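Local structure of nucleoprotein (Human coronavirus NL63, 5EPW) at residues R43-N48 against A118-S123. The protein probably packages the positive-strand viral RNA genome into a helical ribonucleocapsid, the chain here being its C-terminal, dimer-forming domain. Numbering follows the deposited sequence.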
loop_
_atom_site.group_PDB
_atom_site.type_symbol
_atom_site.label_atom_id
_atom_site.label_comp_id
_atom_site.label_asym_id
_atom_site.label_seq_id
_atom_site.Cartn_x
_atom_site.Cartn_y
_atom_site.Cartn_z
ATOM N N ARG B 43 -0.817 17.559 -0.217
ATOM C CA ARG B 43 -0.496 16.952 1.104
ATOM C C ARG B 43 -1.465 17.487 2.165
ATOM O O ARG B 43 -1.703 18.752 2.232
ATOM C CB ARG B 43 0.876 17.312 1.558
ATOM C CG ARG B 43 2.006 16.857 0.588
ATOM C CD ARG B 43 2.102 15.318 0.388
ATOM N NE ARG B 43 1.141 14.962 -0.600
ATOM C CZ ARG B 43 0.637 13.713 -0.722
ATOM N NH1 ARG B 43 -0.351 13.506 -1.616
ATOM N NH2 ARG B 43 1.110 12.698 -0.011
ATOM N N ASP B 44 -1.957 16.610 3.018
ATOM C CA ASP B 44 -2.823 16.992 4.126
ATOM C C ASP B 44 -2.758 15.874 5.171
ATOM O O ASP B 44 -1.965 14.926 4.986
ATOM C CB ASP B 44 -4.253 17.360 3.669
ATOM C CG ASP B 44 -5.103 16.238 3.134
ATOM O OD1 ASP B 44 -4.737 15.045 3.350
ATOM O OD2 ASP B 44 -6.139 16.561 2.556
ATOM N N PHE B 45 -3.615 15.929 6.199
ATOM C CA PHE B 45 -3.489 14.943 7.259
ATOM C C PHE B 45 -3.980 13.593 6.903
ATOM O O PHE B 45 -3.623 12.632 7.594
ATOM C CB PHE B 45 -4.113 15.553 8.552
ATOM C CG PHE B 45 -3.291 16.678 9.118
ATOM C CD1 PHE B 45 -2.183 16.396 9.896
ATOM C CD2 PHE B 45 -3.606 18.035 8.857
ATOM C CE1 PHE B 45 -1.384 17.407 10.337
ATOM C CE2 PHE B 45 -2.806 19.029 9.355
ATOM C CZ PHE B 45 -1.655 18.715 10.071
ATOM N N ASN B 46 -4.671 13.474 5.797
ATOM C CA ASN B 46 -5.133 12.144 5.281
ATOM C C ASN B 46 -4.262 11.658 4.101
ATOM O O ASN B 46 -4.486 10.569 3.596
ATOM C CB ASN B 46 -6.598 12.173 4.924
ATOM C CG ASN B 46 -7.515 12.064 6.141
ATOM O OD1 ASN B 46 -7.639 10.955 6.722
ATOM N ND2 ASN B 46 -7.984 13.200 6.653
ATOM N N HIS B 47 -3.330 12.480 3.656
ATOM C CA HIS B 47 -2.424 12.189 2.530
ATOM C C HIS B 47 -1.075 12.822 2.836
ATOM O O HIS B 47 -0.767 13.922 2.336
ATOM C CB HIS B 47 -3.012 12.713 1.177
ATOM C CG HIS B 47 -4.439 12.390 0.962
ATOM N ND1 HIS B 47 -5.486 13.092 1.537
ATOM C CD2 HIS B 47 -5.008 11.424 0.219
ATOM C CE1 HIS B 47 -6.623 12.584 1.136
ATOM N NE2 HIS B 47 -6.390 11.539 0.362
ATOM N N ASN B 48 -0.367 12.259 3.816
ATOM C CA ASN B 48 0.623 13.057 4.568
ATOM C C ASN B 48 2.106 12.821 4.217
ATOM O O ASN B 48 2.981 13.453 4.840
ATOM C CB ASN B 48 0.431 12.915 6.094
ATOM C CG ASN B 48 0.543 11.548 6.589
ATOM O OD1 ASN B 48 0.058 10.548 5.999
ATOM N ND2 ASN B 48 1.207 11.381 7.727
ATOM N N ALA B 118 5.697 15.662 6.285
ATOM C CA ALA B 118 6.694 16.647 5.908
ATOM C C ALA B 118 6.145 17.977 5.528
ATOM O O ALA B 118 6.801 19.074 5.721
ATOM C CB ALA B 118 7.605 16.081 4.878
ATOM N N PHE B 119 4.933 18.085 5.017
ATOM C CA PHE B 119 4.246 19.289 4.697
ATOM C C PHE B 119 4.084 20.202 5.933
ATOM O O PHE B 119 3.951 21.401 5.687
ATOM C CB PHE B 119 2.874 19.053 4.034
ATOM C CG PHE B 119 1.779 18.630 4.975
ATOM C CD1 PHE B 119 1.618 17.301 5.352
ATOM C CD2 PHE B 119 0.839 19.543 5.458
ATOM C CE1 PHE B 119 0.575 16.907 6.264
ATOM C CE2 PHE B 119 -0.226 19.155 6.299
ATOM C CZ PHE B 119 -0.336 17.832 6.725
ATOM N N THR B 120 4.143 19.675 7.113
ATOM C CA THR B 120 3.991 20.528 8.358
ATOM C C THR B 120 5.313 21.252 8.651
ATOM O O THR B 120 5.371 22.149 9.544
ATOM C CB THR B 120 3.531 19.701 9.524
ATOM O OG1 THR B 120 4.370 18.623 9.941
ATOM C CG2 THR B 120 2.154 19.055 9.227
ATOM N N LYS B 121 6.385 20.894 7.971
ATOM C CA LYS B 121 7.732 21.263 8.428
ATOM C C LYS B 121 8.523 21.595 7.190
ATOM O O LYS B 121 9.523 20.957 6.897
ATOM C CB LYS B 121 8.367 20.210 9.339
ATOM C CG LYS B 121 8.214 18.773 8.878
ATOM C CD LYS B 121 8.409 17.638 9.913
ATOM C CE LYS B 121 8.243 16.310 9.119
ATOM N NZ LYS B 121 8.421 14.923 9.623
ATOM N N PRO B 122 8.103 22.640 6.465
ATOM C CA PRO B 122 8.879 23.040 5.299
ATOM C C PRO B 122 10.250 23.714 5.641
ATOM O O PRO B 122 10.408 24.307 6.723
ATOM C CB PRO B 122 7.934 24.017 4.591
ATOM C CG PRO B 122 7.158 24.627 5.697
ATOM C CD PRO B 122 6.988 23.550 6.732
ATOM N N SER B 123 11.210 23.594 4.714
ATOM C CA SER B 123 12.485 24.325 4.781
ATOM C C SER B 123 12.294 25.849 4.874
ATOM O O SER B 123 11.431 26.424 4.188
ATOM C CB SER B 123 13.356 23.996 3.564
ATOM O OG SER B 123 13.955 22.713 3.709
HETATM O O HOH W 1 4.006 15.699 3.555
#
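A type I beta turn, closed by backbone bonds from Asp-44 N to His-47 O and His-47 N to Asp-44 O and reinforced by an Asx turn, meets the 3-10 turn 118-120 after helix 109-115 in the nucleoprotein C-terminal domain. Met from above its carboxylate plane, Asp-44 OD1 accepts from Asn-46 N at 2.9 Å and from His-47 ND1 at 2.8 Å, lying almost in the imidazole plane. Onto this turn swings Phe-119, its CG in the crowded position between backbone N and carbonyl carbon (chi1 77°). One ring face lies against the backbone of Arg-43 and Asp-44, with Phe-119 CZ 3.5 Å from Asp-44 C; Phe-119 CB lies 3.6 Å from Arg-43 CB. The ring edge points into the face of Phe-45, a T-shaped pair with planes at 69° and Phe-119 CZ over the Phe-45 centre. Thr-120 CG2 touches Phe-45 CZ at 3.9 Å. Arg-43 NH2 hydrogen-bonds to Met-49 O and to Phe-79 O of the second subunit, while Asn-48 OD1 accepts from Val-83 N of that subunit. Without a direct hydrogen bond between the segments, the join depends on the fit of the Phe-119 ring, one water satisfying Asn-48 O (2.8 Å) as donor and Phe-119 N (2.9 Å) as acceptor.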